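Local coordinates for possible galactose mutarotase (Streptomyces platensis subsp. rosaceus, PDB 4RNL), which probably interconverts the alpha and beta anomers of galactose or a related aldose, at residues 163-177 / 324-338. Sequence-based numbering, arbitrary orientation. Where two conformers were deposited one is given.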
loop_
_atom_site.group_PDB
_atom_site.type_symbol
_atom_site.label_atom_id
_atom_site.label_comp_id
_atom_site.label_asym_id
_atom_site.label_seq_id
_atom_site.Cartn_x
_atom_site.Cartn_y
_atom_site.Cartn_z
ATOM N N LEU A 163 -2.405 -0.604 13.412
ATOM C CA LEU A 163 -1.375 0.222 12.781
ATOM C C LEU A 163 -2.049 1.319 11.967
ATOM O O LEU A 163 -2.866 1.032 11.090
ATOM C CB LEU A 163 -0.519 -0.619 11.829
ATOM C CG LEU A 163 0.461 0.152 10.943
ATOM C CD1 LEU A 163 1.578 0.743 11.792
ATOM C CD2 LEU A 163 1.020 -0.756 9.850
ATOM N N ARG A 164 -1.697 2.571 12.244
ATOM C CA ARG A 164 -2.294 3.698 11.525
ATOM C C ARG A 164 -1.258 4.367 10.635
ATOM O O ARG A 164 -0.140 4.640 11.064
ATOM C CB ARG A 164 -2.884 4.722 12.504
ATOM C CG ARG A 164 -3.408 5.994 11.838
ATOM C CD ARG A 164 -3.892 7.020 12.860
ATOM N NE ARG A 164 -5.275 6.780 13.272
ATOM C CZ ARG A 164 -5.626 6.191 14.410
ATOM N NH1 ARG A 164 -4.696 5.787 15.257
ATOM N NH2 ARG A 164 -6.906 6.011 14.701
ATOM N N ILE A 165 -1.622 4.615 9.377
ATOM C CA ILE A 165 -0.712 5.325 8.472
ATOM C C ILE A 165 -1.418 6.562 7.933
ATOM O O ILE A 165 -2.436 6.445 7.246
ATOM C CB ILE A 165 -0.262 4.448 7.279
ATOM C CG1 ILE A 165 0.397 3.157 7.776
ATOM C CG2 ILE A 165 0.740 5.204 6.420
ATOM C CD1 ILE A 165 0.735 2.160 6.647
ATOM N N VAL A 166 -0.895 7.743 8.256
ATOM C CA VAL A 166 -1.493 8.993 7.770
ATOM C C VAL A 166 -0.510 9.644 6.820
ATOM O O VAL A 166 0.637 9.887 7.196
ATOM C CB VAL A 166 -1.802 9.954 8.938
ATOM C CG1 VAL A 166 -2.418 11.268 8.420
ATOM C CG2 VAL A 166 -2.728 9.274 9.945
ATOM N N SER A 167 -0.944 9.911 5.589
ATOM C CA SER A 167 -0.067 10.533 4.602
ATOM C C SER A 167 -0.536 11.965 4.351
ATOM O O SER A 167 -1.720 12.194 4.105
ATOM C CB SER A 167 -0.067 9.728 3.298
ATOM O OG SER A 167 0.173 8.345 3.558
ATOM N N CYS A 168 0.382 12.924 4.452
ATOM C CA CYS A 168 0.046 14.337 4.278
ATOM C C CYS A 168 0.962 14.949 3.226
ATOM O O CYS A 168 2.128 14.555 3.118
ATOM C CB CYS A 168 0.213 15.099 5.599
ATOM S SG CYS A 168 -0.965 14.634 6.900
ATOM N N ALA A 169 0.451 15.900 2.446
ATOM C CA ALA A 169 1.313 16.577 1.479
ATOM C C ALA A 169 0.841 17.973 1.145
ATOM O O ALA A 169 -0.351 18.264 1.207
ATOM C CB ALA A 169 1.445 15.761 0.198
ATOM N N THR A 170 1.790 18.831 0.783
ATOM C CA THR A 170 1.479 20.119 0.163
ATOM C C THR A 170 2.390 20.273 -1.043
ATOM O O THR A 170 3.404 19.584 -1.143
ATOM C CB THR A 170 1.695 21.308 1.117
ATOM O OG1 THR A 170 3.064 21.333 1.550
ATOM C CG2 THR A 170 0.769 21.212 2.329
ATOM N N THR A 171 2.035 21.178 -1.949
ATOM C CA THR A 171 2.791 21.349 -3.186
ATOM C C THR A 171 2.997 22.821 -3.492
ATOM O O THR A 171 2.196 23.655 -3.072
ATOM C CB THR A 171 2.066 20.674 -4.367
ATOM O OG1 THR A 171 2.905 20.713 -5.529
ATOM C CG2 THR A 171 0.738 21.382 -4.670
ATOM N N ASP A 172 4.072 23.161 -4.205
ATOM C CA ASP A 172 4.268 24.557 -4.613
ATOM C C ASP A 172 3.763 24.849 -6.030
ATOM O O ASP A 172 3.858 25.980 -6.520
ATOM C CB ASP A 172 5.725 25.028 -4.413
ATOM C CG ASP A 172 6.716 24.358 -5.359
ATOM O OD1 ASP A 172 6.303 23.571 -6.239
ATOM O OD2 ASP A 172 7.929 24.637 -5.223
ATOM N N ALA A 173 3.220 23.827 -6.684
ATOM C CA ALA A 173 2.611 24.000 -8.004
ATOM C C ALA A 173 1.616 22.870 -8.241
ATOM O O ALA A 173 1.772 21.800 -7.657
ATOM C CB ALA A 173 3.686 24.011 -9.085
ATOM N N PRO A 174 0.594 23.101 -9.087
ATOM C CA PRO A 174 -0.397 22.039 -9.327
ATOM C C PRO A 174 0.255 20.728 -9.749
ATOM O O PRO A 174 1.201 20.718 -10.547
ATOM C CB PRO A 174 -1.250 22.605 -10.470
ATOM C CG PRO A 174 -1.164 24.097 -10.284
ATOM C CD PRO A 174 0.240 24.357 -9.782
ATOM N N THR A 175 -0.230 19.633 -9.176
ATOM C CA THR A 175 0.336 18.331 -9.441
ATOM C C THR A 175 -0.745 17.288 -9.214
ATOM O O THR A 175 -1.872 17.636 -8.872
ATOM C CB THR A 175 1.551 18.070 -8.525
ATOM O OG1 THR A 175 2.315 16.978 -9.049
ATOM C CG2 THR A 175 1.124 17.773 -7.080
ATOM N N VAL A 176 -0.411 16.016 -9.416
ATOM C CA VAL A 176 -1.300 14.936 -9.017
ATOM C C VAL A 176 -0.590 14.118 -7.944
ATOM O O VAL A 176 0.641 13.997 -7.959
ATOM C CB VAL A 176 -1.714 14.037 -10.202
ATOM C CG1 VAL A 176 -2.518 14.833 -11.222
ATOM C CG2 VAL A 176 -0.487 13.415 -10.865
ATOM N N VAL A 177 -1.370 13.598 -6.994
ATOM C CA VAL A 177 -0.844 12.848 -5.854
ATOM C C VAL A 177 -1.808 11.712 -5.525
ATOM O O VAL A 177 -3.024 11.910 -5.482
ATOM C CB VAL A 177 -0.719 13.722 -4.588
ATOM C CG1 VAL A 177 -0.004 12.931 -3.479
ATOM C CG2 VAL A 177 0.026 14.989 -4.869
ATOM N N THR A 324 -7.402 13.589 -8.277
ATOM C CA THR A 324 -6.134 13.424 -7.571
ATOM C C THR A 324 -5.275 14.690 -7.648
ATOM O O THR A 324 -4.101 14.670 -7.276
ATOM C CB THR A 324 -5.344 12.240 -8.131
ATOM O OG1 THR A 324 -5.051 12.471 -9.514
ATOM C CG2 THR A 324 -6.166 10.957 -8.007
ATOM N N VAL A 325 -5.853 15.792 -8.120
ATOM C CA VAL A 325 -5.086 17.037 -8.252
ATOM C C VAL A 325 -4.851 17.685 -6.883
ATOM O O VAL A 325 -5.740 17.686 -6.025
ATOM C CB VAL A 325 -5.794 18.026 -9.218
ATOM C CG1 VAL A 325 -5.066 19.382 -9.283
ATOM C CG2 VAL A 325 -5.872 17.418 -10.595
ATOM N N LEU A 326 -3.645 18.208 -6.670
ATOM C CA LEU A 326 -3.349 19.008 -5.480
ATOM C C LEU A 326 -2.789 20.351 -5.941
ATOM O O LEU A 326 -1.947 20.396 -6.841
ATOM C CB LEU A 326 -2.336 18.302 -4.574
ATOM C CG LEU A 326 -1.971 19.059 -3.294
ATOM C CD1 LEU A 326 -3.174 19.115 -2.351
ATOM C CD2 LEU A 326 -0.767 18.443 -2.592
ATOM N N ARG A 327 -3.264 21.439 -5.336
ATOM C CA ARG A 327 -2.848 22.783 -5.723
ATOM C C ARG A 327 -2.217 23.525 -4.554
ATOM O O ARG A 327 -2.454 23.167 -3.405
ATOM C CB ARG A 327 -4.044 23.562 -6.266
ATOM C CG ARG A 327 -4.548 23.009 -7.572
ATOM C CD ARG A 327 -5.730 23.792 -8.113
ATOM N NE ARG A 327 -6.265 23.101 -9.281
ATOM C CZ ARG A 327 -5.729 23.181 -10.494
ATOM N NH1 ARG A 327 -4.662 23.942 -10.701
ATOM N NH2 ARG A 327 -6.261 22.505 -11.501
ATOM N N PRO A 328 -1.399 24.555 -4.841
ATOM C CA PRO A 328 -0.787 25.305 -3.739
ATOM C C PRO A 328 -1.839 25.871 -2.792
ATOM O O PRO A 328 -2.896 26.314 -3.248
ATOM C CB PRO A 328 -0.046 26.436 -4.460
ATOM C CG PRO A 328 0.307 25.852 -5.780
ATOM C CD PRO A 328 -0.881 24.987 -6.152
ATOM N N GLY A 329 -1.567 25.829 -1.492
ATOM C CA GLY A 329 -2.523 26.319 -0.518
ATOM C C GLY A 329 -3.445 25.225 -0.010
ATOM O O GLY A 329 -4.130 25.406 0.997
ATOM N N GLU A 330 -3.474 24.093 -0.710
ATOM C CA GLU A 330 -4.295 22.961 -0.294
ATOM C C GLU A 330 -3.485 21.965 0.523
ATOM O O GLU A 330 -2.260 22.030 0.550
ATOM C CB GLU A 330 -4.889 22.257 -1.513
ATOM C CG GLU A 330 -5.777 23.141 -2.371
ATOM C CD GLU A 330 -6.345 22.403 -3.565
ATOM O OE1 GLU A 330 -5.721 21.420 -4.017
ATOM O OE2 GLU A 330 -7.425 22.800 -4.052
ATOM N N SER A 331 -4.178 21.035 1.176
ATOM C CA SER A 331 -3.525 20.020 2.004
ATOM C C SER A 331 -4.060 18.646 1.642
ATOM O O SER A 331 -5.258 18.385 1.763
ATOM C CB SER A 331 -3.769 20.308 3.490
ATOM O OG SER A 331 -3.360 19.223 4.302
ATOM N N TYR A 332 -3.175 17.774 1.167
ATOM C CA TYR A 332 -3.539 16.396 0.859
ATOM C C TYR A 332 -3.457 15.609 2.154
ATOM O O TYR A 332 -2.483 15.740 2.896
ATOM C CB TYR A 332 -2.553 15.814 -0.172
ATOM C CG TYR A 332 -2.662 14.322 -0.421
ATOM C CD1 TYR A 332 -3.527 13.820 -1.383
ATOM C CD2 TYR A 332 -1.877 13.418 0.281
ATOM C CE1 TYR A 332 -3.624 12.457 -1.625
ATOM C CE2 TYR A 332 -1.968 12.053 0.046
ATOM C CZ TYR A 332 -2.845 11.580 -0.906
ATOM O OH TYR A 332 -2.924 10.224 -1.144
ATOM N N ARG A 333 -4.481 14.811 2.438
ATOM C CA ARG A 333 -4.455 13.938 3.611
ATOM C C ARG A 333 -5.140 12.622 3.301
ATOM O O ARG A 333 -6.261 12.591 2.790
ATOM C CB ARG A 333 -5.128 14.589 4.824
ATOM C CG ARG A 333 -5.070 13.709 6.098
ATOM C CD ARG A 333 -5.898 14.280 7.261
ATOM N NE ARG A 333 -5.633 13.565 8.511
ATOM C CZ ARG A 333 -6.267 12.457 8.889
ATOM N NH1 ARG A 333 -7.218 11.937 8.125
ATOM N NH2 ARG A 333 -5.946 11.864 10.031
ATOM N N SER A 334 -4.465 11.526 3.611
ATOM C CA SER A 334 -5.064 10.215 3.447
ATOM C C SER A 334 -4.755 9.404 4.691
ATOM O O SER A 334 -3.678 9.538 5.267
ATOM C CB SER A 334 -4.503 9.525 2.211
ATOM O OG SER A 334 -5.147 8.285 2.019
ATOM N N GLU A 335 -5.698 8.579 5.126
ATOM C CA GLU A 335 -5.491 7.823 6.351
ATOM C C GLU A 335 -6.044 6.424 6.202
ATOM O O GLU A 335 -7.187 6.238 5.780
ATOM C CB GLU A 335 -6.154 8.531 7.543
ATOM C CG GLU A 335 -6.113 7.704 8.841
ATOM C CD GLU A 335 -6.806 8.390 10.012
ATOM O OE1 GLU A 335 -7.460 9.428 9.798
ATOM O OE2 GLU A 335 -6.705 7.882 11.153
ATOM N N THR A 336 -5.217 5.443 6.543
ATOM C CA THR A 336 -5.609 4.046 6.488
ATOM C C THR A 336 -5.206 3.377 7.806
ATOM O O THR A 336 -4.145 3.666 8.364
ATOM C CB THR A 336 -4.990 3.348 5.253
ATOM O OG1 THR A 336 -5.507 3.964 4.054
ATOM C CG2 THR A 336 -5.353 1.866 5.233
ATOM N N VAL A 337 -6.082 2.532 8.338
ATOM C CA VAL A 337 -5.809 1.864 9.606
ATOM C C VAL A 337 -5.943 0.364 9.405
ATOM O O VAL A 337 -6.936 -0.110 8.850
ATOM C CB VAL A 337 -6.790 2.304 10.713
ATOM C CG1 VAL A 337 -6.433 1.623 12.038
ATOM C CG2 VAL A 337 -6.795 3.822 10.875
ATOM N N TYR A 338 -4.927 -0.379 9.836
ATOM C CA TYR A 338 -4.956 -1.830 9.780
ATOM C C TYR A 338 -5.201 -2.321 11.196
ATOM O O TYR A 338 -4.294 -2.278 12.022
ATOM C CB TYR A 338 -3.604 -2.365 9.312
ATOM C CG TYR A 338 -3.196 -1.970 7.905
ATOM C CD1 TYR A 338 -2.745 -0.685 7.620
ATOM C CD2 TYR A 338 -3.223 -2.903 6.877
ATOM C CE1 TYR A 338 -2.355 -0.332 6.335
ATOM C CE2 TYR A 338 -2.829 -2.566 5.596
ATOM C CZ TYR A 338 -2.398 -1.281 5.332
ATOM O OH TYR A 338 -2.016 -0.953 4.052
HETATM O O HOH W 1 -1.911 6.691 4.456
HETATM O O HOH W 2 -0.503 22.321 -1.387
HETATM O O HOH W 3 1.040 24.799 -0.668
#
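R164 and E335 form a salt bridge across two antiparallel strands. R164 NE lies 2.8 Å from E335 OE2, and the oxygen sits in the guanidinium plane at its edge. The R164 chain bends at chi3 (-85°), which turns NE toward the carboxylate. R333 grips the other oxygen, OE1, end-on with NH1 and NH2. E335 thus joins two arginines, which probably keeps it ionised. The R333 guanidinium also lays one face on V166 CG1.

Backbone hydrogen bonds pair L163 with Y338, I165 with T336, S167 with S334 and A169 with Y332. Beyond the 172-174 loop and the type II turn R327-E330, a second short pairing joins T175 to L326, and V177 N reaches T324 O at 2.9 Å. Between these runs, one water accepts from T171 N and lies within hydrogen-bonding distance of R327 O and E330 O, and a second water links T171 O to G329 N. Y332 OH is hydrogen-bonded to L179 N.

Apolar contacts lie at Y332 and toward the turn end. V177 CG1 stands 3.9 Å from the Y332 ring centroid, over one face, in a CH-pi contact. Nearer the turn, L326 CG packs on T171 CG2 at 3.8 Å, and P328 CD meets P174 CD at 3.9 Å.

Strands 162-171 and 332-342 are central neighbours in the large antiparallel sheet of the galactose mutarotase-like beta-sandwich.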